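Local coordinates for protein structure-specific endonuclease subunit SLX4 (Thielavia terrestris, PDB 6SEI) that probably serves as the regulatory subunit of the SLX1-SLX4 structure-specific endonuclease, which resolves branched DNA structures arising during repair and recombination, at residues Phe20-Gln25 with Asp66-Asp71; Ala26-Pro31 with Ser40-Met45; Asp49-Glu54 with Lys86-Leu91; Asp55-Leu60 with Val74-Val79. All coordinates share one frame; numbering follows the deposited sequence.

Contact 1: Phe20-Gln25 with Asp66-Asp71. With CA (calcium ion), chain H.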
loop_
_atom_site.group_PDB
_atom_site.type_symbol
_atom_site.label_atom_id
_atom_site.label_comp_id
_atom_site.label_asym_id
_atom_site.label_seq_id
_atom_site.Cartn_x
_atom_site.Cartn_y
_atom_site.Cartn_z
ATOM N N PHE B 20 -13.441 -10.968 -38.128
ATOM C CA PHE B 20 -11.984 -10.982 -38.097
ATOM C C PHE B 20 -11.426 -12.318 -38.569
ATOM O O PHE B 20 -10.301 -12.373 -39.076
ATOM C CB PHE B 20 -11.489 -10.657 -36.686
ATOM C CG PHE B 20 -11.609 -9.198 -36.314
ATOM C CD1 PHE B 20 -12.327 -8.314 -37.108
ATOM C CD2 PHE B 20 -11.002 -8.712 -35.168
ATOM C CE1 PHE B 20 -12.437 -6.978 -36.763
ATOM C CE2 PHE B 20 -11.108 -7.376 -34.820
ATOM C CZ PHE B 20 -11.827 -6.509 -35.620
ATOM N N ARG B 21 -12.192 -13.402 -38.413
ATOM C CA ARG B 21 -11.757 -14.694 -38.933
ATOM C C ARG B 21 -11.783 -14.707 -40.456
ATOM O O ARG B 21 -10.929 -15.337 -41.091
ATOM C CB ARG B 21 -12.635 -15.815 -38.375
ATOM C CG ARG B 21 -12.240 -16.288 -36.987
ATOM C CD ARG B 21 -12.885 -17.629 -36.658
ATOM N NE ARG B 21 -13.997 -17.495 -35.719
ATOM C CZ ARG B 21 -13.946 -17.855 -34.439
ATOM N NH1 ARG B 21 -15.008 -17.698 -33.657
ATOM N NH2 ARG B 21 -12.830 -18.371 -33.940
ATOM N N TYR B 22 -12.757 -14.015 -41.057
ATOM C CA TYR B 22 -12.805 -13.904 -42.512
ATOM C C TYR B 22 -11.654 -13.056 -43.039
ATOM O O TYR B 22 -11.094 -13.356 -44.099
ATOM C CB TYR B 22 -14.141 -13.311 -42.954
ATOM C CG TYR B 22 -15.282 -14.302 -43.004
ATOM C CD1 TYR B 22 -15.244 -15.393 -43.860
ATOM C CD2 TYR B 22 -16.401 -14.137 -42.200
ATOM C CE1 TYR B 22 -16.289 -16.299 -43.908
ATOM C CE2 TYR B 22 -17.450 -15.034 -42.241
ATOM C CZ TYR B 22 -17.390 -16.112 -43.095
ATOM O OH TYR B 22 -18.436 -17.005 -43.134
ATOM N N ILE B 23 -11.296 -11.987 -42.325
ATOM C CA ILE B 23 -10.166 -11.166 -42.748
ATOM C C ILE B 23 -8.866 -11.946 -42.620
ATOM O O ILE B 23 -8.015 -11.919 -43.519
ATOM C CB ILE B 23 -10.113 -9.855 -41.941
ATOM C CG1 ILE B 23 -11.418 -9.076 -42.082
ATOM C CG2 ILE B 23 -8.939 -9.001 -42.390
ATOM C CD1 ILE B 23 -11.518 -7.913 -41.130
ATOM N N THR B 24 -8.688 -12.648 -41.499
ATOM C CA THR B 24 -7.487 -13.454 -41.307
ATOM C C THR B 24 -7.327 -14.465 -42.433
ATOM O O THR B 24 -6.282 -14.517 -43.090
ATOM C CB THR B 24 -7.543 -14.157 -39.950
ATOM O OG1 THR B 24 -7.788 -13.186 -38.925
ATOM C CG2 THR B 24 -6.230 -14.876 -39.659
ATOM N N GLN B 25 -8.369 -15.260 -42.689
ATOM C CA GLN B 25 -8.281 -16.273 -43.735
ATOM C C GLN B 25 -8.025 -15.640 -45.097
ATOM O O GLN B 25 -7.265 -16.183 -45.906
ATOM C CB GLN B 25 -9.553 -17.114 -43.761
ATOM C CG GLN B 25 -9.320 -18.566 -44.143
ATOM C CD GLN B 25 -8.860 -19.419 -42.966
ATOM O OE1 GLN B 25 -7.798 -19.182 -42.380
ATOM N NE2 GLN B 25 -9.664 -20.419 -42.613
ATOM N N ASP B 66 -15.072 -12.088 -50.513
ATOM C CA ASP B 66 -15.951 -12.956 -51.288
ATOM C C ASP B 66 -15.295 -14.304 -51.553
ATOM O O ASP B 66 -15.967 -15.342 -51.570
ATOM C CB ASP B 66 -16.319 -12.266 -52.602
ATOM C CG ASP B 66 -17.499 -12.911 -53.295
ATOM O OD1 ASP B 66 -18.264 -13.640 -52.628
ATOM O OD2 ASP B 66 -17.659 -12.684 -54.514
ATOM N N ARG B 67 -13.978 -14.306 -51.762
ATOM C CA ARG B 67 -13.258 -15.549 -52.019
ATOM C C ARG B 67 -13.371 -16.506 -50.838
ATOM O O ARG B 67 -13.646 -17.698 -51.014
ATOM C CB ARG B 67 -11.792 -15.238 -52.323
ATOM C CG ARG B 67 -11.024 -16.378 -52.947
ATOM C CD ARG B 67 -9.546 -16.050 -53.009
ATOM N NE ARG B 67 -8.867 -16.296 -51.738
ATOM C CZ ARG B 67 -8.239 -15.361 -51.032
ATOM N NH1 ARG B 67 -8.204 -14.109 -51.470
ATOM N NH2 ARG B 67 -7.645 -15.677 -49.889
ATOM N N VAL B 68 -13.170 -15.996 -49.624
ATOM C CA VAL B 68 -13.163 -16.826 -48.426
ATOM C C VAL B 68 -14.556 -16.884 -47.810
ATOM O O VAL B 68 -14.710 -17.206 -46.627
ATOM C CB VAL B 68 -12.127 -16.314 -47.408
ATOM C CG1 VAL B 68 -10.726 -16.388 -48.002
ATOM C CG2 VAL B 68 -12.453 -14.894 -46.979
ATOM N N GLY B 69 -15.577 -16.565 -48.601
ATOM C CA GLY B 69 -16.946 -16.829 -48.208
ATOM C C GLY B 69 -17.643 -15.755 -47.405
ATOM O O GLY B 69 -18.578 -16.074 -46.661
ATOM N N TYR B 70 -17.240 -14.494 -47.535
ATOM C CA TYR B 70 -17.881 -13.393 -46.821
ATOM C C TYR B 70 -18.409 -12.388 -47.841
ATOM O O TYR B 70 -17.638 -11.630 -48.438
ATOM C CB TYR B 70 -16.917 -12.731 -45.840
ATOM C CG TYR B 70 -17.511 -11.538 -45.124
ATOM C CD1 TYR B 70 -18.533 -11.698 -44.197
ATOM C CD2 TYR B 70 -17.056 -10.254 -45.381
ATOM C CE1 TYR B 70 -19.081 -10.611 -43.545
ATOM C CE2 TYR B 70 -17.598 -9.160 -44.736
ATOM C CZ TYR B 70 -18.610 -9.341 -43.819
ATOM O OH TYR B 70 -19.150 -8.249 -43.175
ATOM N N ASP B 71 -19.724 -12.394 -48.042
ATOM C CA ASP B 71 -20.391 -11.359 -48.820
ATOM C C ASP B 71 -20.647 -10.162 -47.915
ATOM O O ASP B 71 -21.284 -10.296 -46.866
ATOM C CB ASP B 71 -21.699 -11.884 -49.405
ATOM C CG ASP B 71 -21.558 -13.275 -49.985
ATOM O OD1 ASP B 71 -20.417 -13.673 -50.300
ATOM O OD2 ASP B 71 -22.585 -13.972 -50.126
HETATM CA CA CA H . -20.551 -14.828 -52.392
HETATM O O HOH W 1 -20.448 -13.302 -54.166
#
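Tyr22 carries CG anti to its carbonyl carbon (chi1 -81°), while Tyr70 carries CG anti to the backbone N (chi1 177°), and the two side chains cross at about a right angle. Tyr70 brings its CB, not its ring, over one face of the Tyr22 ring: Tyr70 CB lies 3.8 Å from the ring centroid, close to the ring normal, a CH-pi contact. The two rings are nearly parallel but slid so far apart that they barely overlap. At the edge of the Tyr22 ring, CE1 comes to 3.3 Å from Val68 O. Val68 fits beside the helix backbone, with CG2 3.5 Å from Tyr22 O and CG1 4.0 Å from Gln25 C. Arg67, bent at chi3, hydrogen-bonds through NH2 to Ala26 O and Thr29 OG1 and so ties the end of helix 53-67 to helix 12-29. Beyond the tyrosines, Asp66 OD1 (2.6 Å) and Asp71 OD1 (2.4 Å) bind the calcium ion together with a water, and the metal probably offsets the repulsion between the two carboxylates. The turn between these aspartates is a Schellman motif, with Gly69 at positive phi as its C-prime residue, ending helix 53-67 at a surface calcium site.

Contact 2: Ala26-Pro31 with Ser40-Met45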
loop_
_atom_site.group_PDB
_atom_site.type_symbol
_atom_site.label_atom_id
_atom_site.label_comp_id
_atom_site.label_asym_id
_atom_site.label_seq_id
_atom_site.Cartn_x
_atom_site.Cartn_y
_atom_site.Cartn_z
ATOM N N ALA B 26 -8.633 -14.482 -45.363
ATOM C CA ALA B 26 -8.405 -13.804 -46.635
ATOM C C ALA B 26 -6.934 -13.442 -46.807
ATOM O O ALA B 26 -6.329 -13.725 -47.848
ATOM C CB ALA B 26 -9.289 -12.558 -46.732
ATOM N N VAL B 27 -6.342 -12.817 -45.786
ATOM C CA VAL B 27 -4.930 -12.447 -45.840
ATOM C C VAL B 27 -4.054 -13.693 -45.919
ATOM O O VAL B 27 -3.156 -13.793 -46.761
ATOM C CB VAL B 27 -4.561 -11.583 -44.618
ATOM C CG1 VAL B 27 -3.079 -11.245 -44.625
ATOM C CG2 VAL B 27 -5.404 -10.319 -44.575
ATOM N N VAL B 28 -4.324 -14.671 -45.053
ATOM C CA VAL B 28 -3.393 -15.772 -44.827
ATOM C C VAL B 28 -3.329 -16.720 -46.024
ATOM O O VAL B 28 -2.256 -17.242 -46.353
ATOM C CB VAL B 28 -3.789 -16.503 -43.529
ATOM C CG1 VAL B 28 -3.336 -17.947 -43.543
ATOM C CG2 VAL B 28 -3.217 -15.778 -42.327
ATOM N N THR B 29 -4.454 -16.951 -46.699
ATOM C CA THR B 29 -4.531 -17.965 -47.743
ATOM C C THR B 29 -4.273 -17.418 -49.143
ATOM O O THR B 29 -4.314 -18.187 -50.109
ATOM C CB THR B 29 -5.898 -18.658 -47.709
ATOM O OG1 THR B 29 -6.922 -17.717 -48.051
ATOM C CG2 THR B 29 -6.174 -19.224 -46.327
ATOM N N ALA B 30 -4.015 -16.123 -49.284
ATOM C CA ALA B 30 -3.656 -15.595 -50.587
ATOM C C ALA B 30 -2.302 -16.160 -51.016
ATOM O O ALA B 30 -1.454 -16.464 -50.172
ATOM C CB ALA B 30 -3.602 -14.070 -50.552
ATOM N N PRO B 31 -2.082 -16.333 -52.323
ATOM C CA PRO B 31 -0.792 -16.862 -52.784
ATOM C C PRO B 31 0.363 -15.946 -52.401
ATOM O O PRO B 31 0.212 -14.727 -52.283
ATOM C CB PRO B 31 -0.962 -16.952 -54.308
ATOM C CG PRO B 31 -2.148 -16.111 -54.629
ATOM C CD PRO B 31 -3.039 -16.178 -53.430
ATOM N N SER B 40 3.174 -10.245 -50.618
ATOM C CA SER B 40 1.747 -10.213 -50.352
ATOM C C SER B 40 1.477 -9.455 -49.056
ATOM O O SER B 40 2.382 -9.186 -48.261
ATOM C CB SER B 40 1.188 -11.631 -50.265
ATOM O OG SER B 40 1.543 -12.240 -49.035
ATOM N N TRP B 41 0.204 -9.110 -48.841
ATOM C CA TRP B 41 -0.165 -8.406 -47.618
ATOM C C TRP B 41 0.226 -9.208 -46.385
ATOM O O TRP B 41 0.663 -8.638 -45.379
ATOM C CB TRP B 41 -1.663 -8.102 -47.608
ATOM C CG TRP B 41 -2.036 -6.930 -48.462
ATOM C CD1 TRP B 41 -2.819 -6.948 -49.582
ATOM C CD2 TRP B 41 -1.637 -5.566 -48.272
ATOM N NE1 TRP B 41 -2.933 -5.679 -50.099
ATOM C CE2 TRP B 41 -2.216 -4.813 -49.314
ATOM C CE3 TRP B 41 -0.848 -4.908 -47.322
ATOM C CZ2 TRP B 41 -2.028 -3.440 -49.432
ATOM C CZ3 TRP B 41 -0.666 -3.546 -47.441
ATOM C CH2 TRP B 41 -1.252 -2.826 -48.488
ATOM N N HIS B 42 0.088 -10.535 -46.451
ATOM C CA HIS B 42 0.500 -11.382 -45.339
ATOM C C HIS B 42 2.000 -11.280 -45.097
ATOM O O HIS B 42 2.448 -11.205 -43.947
ATOM C CB HIS B 42 0.094 -12.830 -45.614
ATOM C CG HIS B 42 0.363 -13.767 -44.477
ATOM N ND1 HIS B 42 0.504 -15.127 -44.654
ATOM C CD2 HIS B 42 0.509 -13.545 -43.149
ATOM C CE1 HIS B 42 0.730 -15.701 -43.485
ATOM N NE2 HIS B 42 0.737 -14.763 -42.556
ATOM N N GLU B 43 2.791 -11.268 -46.170
ATOM C CA GLU B 43 4.239 -11.195 -46.009
ATOM C C GLU B 43 4.685 -9.802 -45.585
ATOM O O GLU B 43 5.731 -9.655 -44.942
ATOM C CB GLU B 43 4.928 -11.623 -47.304
ATOM C CG GLU B 43 4.728 -13.096 -47.624
ATOM C CD GLU B 43 5.103 -13.450 -49.050
ATOM O OE1 GLU B 43 4.713 -12.699 -49.968
ATOM O OE2 GLU B 43 5.779 -14.485 -49.251
ATOM N N LYS B 44 3.910 -8.770 -45.928
ATOM C CA LYS B 44 4.209 -7.438 -45.415
ATOM C C LYS B 44 4.050 -7.395 -43.899
ATOM O O LYS B 44 4.883 -6.811 -43.195
ATOM C CB LYS B 44 3.311 -6.398 -46.088
ATOM C CG LYS B 44 3.659 -6.142 -47.548
ATOM C CD LYS B 44 2.816 -5.027 -48.144
ATOM C CE LYS B 44 3.133 -3.690 -47.497
ATOM N NZ LYS B 44 4.565 -3.327 -47.668
ATOM N N MET B 45 2.997 -8.028 -43.377
ATOM C CA MET B 45 2.787 -8.047 -41.935
ATOM C C MET B 45 3.877 -8.838 -41.228
ATOM O O MET B 45 4.395 -8.401 -40.195
ATOM C CB MET B 45 1.408 -8.621 -41.619
ATOM C CG MET B 45 0.280 -7.833 -42.250
ATOM S SD MET B 45 -1.321 -8.646 -42.166
ATOM C CE MET B 45 -2.264 -7.621 -43.291
HETATM O O HOH W 2 -2.209 -11.757 -48.431
HETATM O O HOH W 3 0.302 -17.024 -47.064
HETATM O O HOH W 4 0.617 -14.957 -48.886
#
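His42 leaves helix 41-46 with CG anti to the backbone N (chi1 -175°), which carries the imidazole along the flank of helix 12-29. Its CB rests against Val27, 3.6 Å from Val27 O and 3.7 Å from Val27 CG1. Farther out, ND1 has a water in the ring plane at its edge, and this water donates to Val28 O, so the ring is linked to the backbone of helix 12-29 through the water. CE1 and NE2 at the tip lie under Val28 CG2, which stands over one ring face 4.2 Å from the centroid; the two side chains run side by side in the same direction. No direct hydrogen bond joins the segments. A second water links Val27 O to His42 N, and a third joins Ala30 O to Ser40 OG. Ser40 and Glu43 form a capping box at the start of helix 41-46: Glu43 N donates to Ser40 OG, and Ser40 N donates to the anti lone pair of Glu43 OE1 at 3.0 Å. Val27 CG1 also meets Met45 CE at 3.9 Å. Val28 and His42 each pack on apolar side chains of another protein's chain, while Met45 continues inward to Leu56 of helix 53-67 and Ile51 of strand 51-52, so that helix 41-46 packs against helix 12-29 as well as helix 53-67 and strand 51-52.

Contact 3: Asp49-Glu54 with Lys86-Leu91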
loop_
_atom_site.group_PDB
_atom_site.type_symbol
_atom_site.label_atom_id
_atom_site.label_comp_id
_atom_site.label_asym_id
_atom_site.label_seq_id
_atom_site.Cartn_x
_atom_site.Cartn_y
_atom_site.Cartn_z
ATOM N N ASP B 49 6.031 -4.539 -42.152
ATOM C CA ASP B 49 5.714 -3.391 -42.991
ATOM C C ASP B 49 4.560 -2.625 -42.351
ATOM O O ASP B 49 3.513 -3.229 -42.070
ATOM C CB ASP B 49 5.319 -3.820 -44.405
ATOM C CG ASP B 49 6.500 -4.282 -45.244
ATOM O OD1 ASP B 49 7.659 -3.933 -44.926
ATOM O OD2 ASP B 49 6.259 -4.996 -46.241
ATOM N N PRO B 50 4.705 -1.328 -42.077
ATOM C CA PRO B 50 3.547 -0.544 -41.622
ATOM C C PRO B 50 2.435 -0.586 -42.659
ATOM O O PRO B 50 2.632 -0.227 -43.823
ATOM C CB PRO B 50 4.117 0.870 -41.451
ATOM C CG PRO B 50 5.569 0.662 -41.227
ATOM C CD PRO B 50 5.944 -0.531 -42.068
ATOM N N ILE B 51 1.261 -1.037 -42.226
ATOM C CA ILE B 51 0.165 -1.376 -43.128
ATOM C C ILE B 51 -0.679 -0.133 -43.379
ATOM O O ILE B 51 -1.337 0.379 -42.469
ATOM C CB ILE B 51 -0.685 -2.517 -42.559
ATOM C CG1 ILE B 51 0.168 -3.774 -42.385
ATOM C CG2 ILE B 51 -1.882 -2.796 -43.452
ATOM C CD1 ILE B 51 0.898 -4.192 -43.640
ATOM N N ILE B 52 -0.671 0.353 -44.617
ATOM C CA ILE B 52 -1.563 1.446 -44.982
ATOM C C ILE B 52 -2.979 0.889 -45.077
ATOM O O ILE B 52 -3.262 0.007 -45.898
ATOM C CB ILE B 52 -1.116 2.110 -46.290
ATOM C CG1 ILE B 52 0.108 2.993 -46.034
ATOM C CG2 ILE B 52 -2.249 2.934 -46.880
ATOM C CD1 ILE B 52 0.968 3.219 -47.255
ATOM N N LEU B 53 -3.871 1.405 -44.227
ATOM C CA LEU B 53 -5.164 0.765 -44.001
ATOM C C LEU B 53 -6.031 0.775 -45.254
ATOM O O LEU B 53 -6.549 -0.268 -45.665
ATOM C CB LEU B 53 -5.885 1.450 -42.842
ATOM C CG LEU B 53 -5.255 1.209 -41.472
ATOM C CD1 LEU B 53 -5.614 2.314 -40.501
ATOM C CD2 LEU B 53 -5.679 -0.151 -40.937
ATOM N N GLU B 54 -6.209 1.942 -45.873
ATOM C CA GLU B 54 -7.077 2.019 -47.044
ATOM C C GLU B 54 -6.567 1.163 -48.195
ATOM O O GLU B 54 -7.346 0.822 -49.090
ATOM C CB GLU B 54 -7.231 3.473 -47.494
ATOM C CG GLU B 54 -7.681 4.421 -46.388
ATOM C CD GLU B 54 -6.513 5.020 -45.621
ATOM O OE1 GLU B 54 -5.374 4.533 -45.789
ATOM O OE2 GLU B 54 -6.735 5.982 -44.854
ATOM N N LYS B 86 -4.135 -7.852 -33.807
ATOM C CA LYS B 86 -3.126 -8.802 -34.268
ATOM C C LYS B 86 -1.696 -8.329 -34.043
ATOM O O LYS B 86 -0.764 -9.000 -34.503
ATOM C CB LYS B 86 -3.313 -9.097 -35.762
ATOM C CG LYS B 86 -4.631 -9.738 -36.134
ATOM C CD LYS B 86 -4.808 -11.078 -35.464
ATOM C CE LYS B 86 -6.039 -11.778 -35.994
ATOM N NZ LYS B 86 -6.663 -12.633 -34.950
ATOM N N SER B 87 -1.498 -7.197 -33.367
ATOM C CA SER B 87 -0.210 -6.518 -33.231
ATOM C C SER B 87 0.358 -6.065 -34.569
ATOM O O SER B 87 1.527 -5.661 -34.639
ATOM C CB SER B 87 0.825 -7.382 -32.496
ATOM O OG SER B 87 0.845 -7.077 -31.114
ATOM N N VAL B 88 -0.439 -6.115 -35.632
ATOM C CA VAL B 88 -0.005 -5.655 -36.944
ATOM C C VAL B 88 -0.035 -4.130 -36.954
ATOM O O VAL B 88 -1.085 -3.514 -36.741
ATOM C CB VAL B 88 -0.880 -6.245 -38.057
ATOM C CG1 VAL B 88 -0.458 -5.701 -39.408
ATOM C CG2 VAL B 88 -0.788 -7.764 -38.045
ATOM N N CYS B 89 1.126 -3.526 -37.183
ATOM C CA CYS B 89 1.271 -2.079 -37.181
ATOM C C CYS B 89 0.676 -1.479 -38.447
ATOM O O CYS B 89 1.018 -1.896 -39.560
ATOM C CB CYS B 89 2.755 -1.728 -37.064
ATOM S SG CYS B 89 3.214 -0.012 -37.341
ATOM N N CYS B 90 -0.193 -0.482 -38.277
ATOM C CA CYS B 90 -0.900 0.122 -39.397
ATOM C C CYS B 90 -0.913 1.641 -39.264
ATOM O O CYS B 90 -0.511 2.207 -38.245
ATOM C CB CYS B 90 -2.333 -0.416 -39.505
ATOM S SG CYS B 90 -3.242 -0.398 -37.950
ATOM N N LEU B 91 -1.382 2.302 -40.324
ATOM C CA LEU B 91 -1.490 3.755 -40.339
ATOM C C LEU B 91 -2.537 4.177 -41.363
ATOM O O LEU B 91 -2.892 3.421 -42.271
ATOM C CB LEU B 91 -0.140 4.412 -40.648
ATOM C CG LEU B 91 0.500 4.069 -41.995
ATOM C CD1 LEU B 91 0.280 5.180 -43.015
ATOM C CD2 LEU B 91 1.984 3.784 -41.829
#
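Ile51 and Cys90 lie at the apolar centre of a short two-stranded parallel sheet, their side chains on the same face. Ile51, with CG1 beside its backbone N (chi1 -61°), sets CG1 3.6 Å from Val88 CG1, and the two side chains cross obliquely. Leu53 CD2 also reaches Cys90 CB, at 3.6 Å, and Cys83 of helix 76-85 touches Cys90 as well. The other face carries Ile52 and Leu91, which lie side by side. Leu91 holds CG in the crowded position between backbone N and carbonyl carbon (chi1 60°), and its branches divide: CD1 meets Ile52 CG1 at 3.7 Å and CD2 meets Pro50 CB at 3.6 Å. At the edge, Asp49 forms salt bridges with Lys44 and with a basic side chain of another protein's chain, and Ser87 hydrogen-bonds to that partner. Three backbone bonds join the segments. Ile51 N donates to an in-plane lone pair of Cys89 O (2.8 Å), whereas Leu91 N approaches Ile51 O from above the carbonyl plane (2.9 Å). The third falls where the strand passes into helix 53-67: Leu53 N points at Leu91 O, 3.0 Å away and nearly along its C=O axis.

Contact 4: Asp55-Leu60 with Val74-Val79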
loop_
_atom_site.group_PDB
_atom_site.type_symbol
_atom_site.label_atom_id
_atom_site.label_comp_id
_atom_site.label_asym_id
_atom_site.label_seq_id
_atom_site.Cartn_x
_atom_site.Cartn_y
_atom_site.Cartn_z
ATOM N N ASP B 55 -5.284 0.803 -48.187
ATOM C CA ASP B 55 -4.752 -0.109 -49.192
ATOM C C ASP B 55 -5.185 -1.544 -48.922
ATOM O O ASP B 55 -5.729 -2.213 -49.807
ATOM C CB ASP B 55 -3.229 -0.006 -49.236
ATOM C CG ASP B 55 -2.754 1.253 -49.919
ATOM O OD1 ASP B 55 -3.590 1.939 -50.544
ATOM O OD2 ASP B 55 -1.547 1.559 -49.834
ATOM N N LEU B 56 -4.946 -2.039 -47.705
ATOM C CA LEU B 56 -5.436 -3.368 -47.353
ATOM C C LEU B 56 -6.959 -3.406 -47.354
ATOM O O LEU B 56 -7.561 -4.408 -47.760
ATOM C CB LEU B 56 -4.890 -3.795 -45.990
ATOM C CG LEU B 56 -5.398 -5.152 -45.492
ATOM C CD1 LEU B 56 -4.862 -6.281 -46.362
ATOM C CD2 LEU B 56 -5.047 -5.377 -44.031
ATOM N N THR B 57 -7.595 -2.320 -46.902
ATOM C CA THR B 57 -9.052 -2.238 -46.920
ATOM C C THR B 57 -9.593 -2.439 -48.329
ATOM O O THR B 57 -10.508 -3.243 -48.548
ATOM C CB THR B 57 -9.506 -0.890 -46.358
ATOM O OG1 THR B 57 -8.817 -0.627 -45.133
ATOM C CG2 THR B 57 -11.007 -0.887 -46.106
ATOM N N ALA B 58 -9.036 -1.714 -49.301
ATOM C CA ALA B 58 -9.492 -1.847 -50.680
ATOM C C ALA B 58 -9.232 -3.249 -51.216
ATOM O O ALA B 58 -10.047 -3.795 -51.968
ATOM C CB ALA B 58 -8.807 -0.802 -51.560
ATOM N N TRP B 59 -8.104 -3.851 -50.827
ATOM C CA TRP B 59 -7.750 -5.176 -51.329
ATOM C C TRP B 59 -8.726 -6.240 -50.841
ATOM O O TRP B 59 -9.068 -7.163 -51.587
ATOM C CB TRP B 59 -6.322 -5.521 -50.909
ATOM C CG TRP B 59 -5.838 -6.848 -51.400
ATOM C CD1 TRP B 59 -5.392 -7.144 -52.655
ATOM C CD2 TRP B 59 -5.736 -8.061 -50.641
ATOM N NE1 TRP B 59 -5.022 -8.468 -52.727
ATOM C CE2 TRP B 59 -5.224 -9.052 -51.505
ATOM C CE3 TRP B 59 -6.029 -8.406 -49.319
ATOM C CZ2 TRP B 59 -4.998 -10.362 -51.089
ATOM C CZ3 TRP B 59 -5.805 -9.711 -48.907
ATOM C CH2 TRP B 59 -5.290 -10.671 -49.788
ATOM N N LEU B 60 -9.180 -6.130 -49.590
ATOM C CA LEU B 60 -10.103 -7.121 -49.046
ATOM C C LEU B 60 -11.470 -7.047 -49.717
ATOM O O LEU B 60 -12.132 -8.077 -49.889
ATOM C CB LEU B 60 -10.245 -6.933 -47.537
ATOM C CG LEU B 60 -9.015 -7.228 -46.675
ATOM C CD1 LEU B 60 -9.091 -6.474 -45.358
ATOM C CD2 LEU B 60 -8.872 -8.721 -46.424
ATOM N N VAL B 74 -15.969 -4.434 -45.964
ATOM C CA VAL B 74 -15.239 -4.169 -44.732
ATOM C C VAL B 74 -14.921 -2.681 -44.669
ATOM O O VAL B 74 -14.625 -2.050 -45.693
ATOM C CB VAL B 74 -13.966 -5.041 -44.641
ATOM C CG1 VAL B 74 -12.805 -4.439 -45.425
ATOM C CG2 VAL B 74 -13.577 -5.279 -43.188
ATOM N N ALA B 75 -15.027 -2.108 -43.474
ATOM C CA ALA B 75 -14.732 -0.692 -43.312
ATOM C C ALA B 75 -13.312 -0.509 -42.800
ATOM O O ALA B 75 -12.830 -1.330 -42.007
ATOM C CB ALA B 75 -15.712 -0.040 -42.336
ATOM N N PRO B 76 -12.615 0.544 -43.238
ATOM C CA PRO B 76 -11.204 0.698 -42.843
ATOM C C PRO B 76 -10.991 0.693 -41.340
ATOM O O PRO B 76 -9.952 0.208 -40.874
ATOM C CB PRO B 76 -10.799 2.041 -43.474
ATOM C CG PRO B 76 -12.081 2.694 -43.905
ATOM C CD PRO B 76 -13.049 1.593 -44.176
ATOM N N GLY B 77 -11.951 1.202 -40.564
ATOM C CA GLY B 77 -11.827 1.133 -39.119
ATOM C C GLY B 77 -11.914 -0.287 -38.596
ATOM O O GLY B 77 -11.222 -0.649 -37.641
ATOM N N ASP B 78 -12.768 -1.109 -39.211
ATOM C CA ASP B 78 -12.818 -2.522 -38.854
ATOM C C ASP B 78 -11.499 -3.211 -39.180
ATOM O O ASP B 78 -11.009 -4.035 -38.400
ATOM C CB ASP B 78 -13.978 -3.203 -39.579
ATOM C CG ASP B 78 -15.321 -2.905 -38.939
ATOM O OD1 ASP B 78 -15.372 -2.747 -37.698
ATOM O OD2 ASP B 78 -16.326 -2.828 -39.679
ATOM N N VAL B 79 -10.909 -2.880 -40.332
ATOM C CA VAL B 79 -9.583 -3.383 -40.673
ATOM C C VAL B 79 -8.540 -2.838 -39.707
ATOM O O VAL B 79 -7.554 -3.515 -39.398
ATOM C CB VAL B 79 -9.252 -3.032 -42.140
ATOM C CG1 VAL B 79 -7.843 -3.457 -42.503
ATOM C CG2 VAL B 79 -10.257 -3.681 -43.071
#
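Thr57 lies across the start of helix 76-85, its CG2 against Pro76 N and CA and its OG1 3.7 Å from Pro76 CB. This is helix-to-helix packing inside the helical Slx4 domain, whose sequence family belongs to the helix-turn-helix clan, and it joins the middle of helix 53-67 to the N-terminal turn of helix 76-85. With CG2 anti to the backbone N, the Thr57 methyl also reaches Val74 CG1, 4.0 Å away. The hydroxyl, beside the backbone N (chi1 -48°), hydrogen-bonds to Leu53 O in its own helix, so this buried polar atom is satisfied while its outer side rests on Pro76 and Val79. Val79 turns both methyls to the same side of Thr57 OG1, each 4.0 Å from it. CG1, anti to the backbone N (chi1 176°), goes to Leu56 CD2 at 3.7 Å, and CG2 goes to Leu60 CD1, Leu60 and Val79 meeting tip to tip. Val74 has CG1 in the crowded position (chi1 82°), from where it touches both Thr57 and Leu60, while Ile23 of helix 12-29 packs on Val74 and Leu60. No hydrogen bond crosses between the segments; the join is made by such apolar contacts, among them Leu60 CB to Val74 CG1 at 4.2 Å.

Helix 53-67 takes part in contacts 1, 3 and 4, and helix 12-29 in contacts 1 and 2. Contact 4 has its centre about 12 Å from that of contact 1 and about 11 Å from that of contact 3; Phe20 of contact 1 packs on Asp78, and Leu53 of contact 3 nears Val79. Contact 2 joins contact 4 through Trp41, whose CD1 lies 3.3 Å from Trp59 CD2, and contact 3 through the salt bridge of Lys44 NZ to Asp49 OD2 (2.8 Å). The calcium ion belongs to contact 1, about 14 Å from the Leu60 side chain, whereas a zinc ion lies about 12 Å from the His42 side chain.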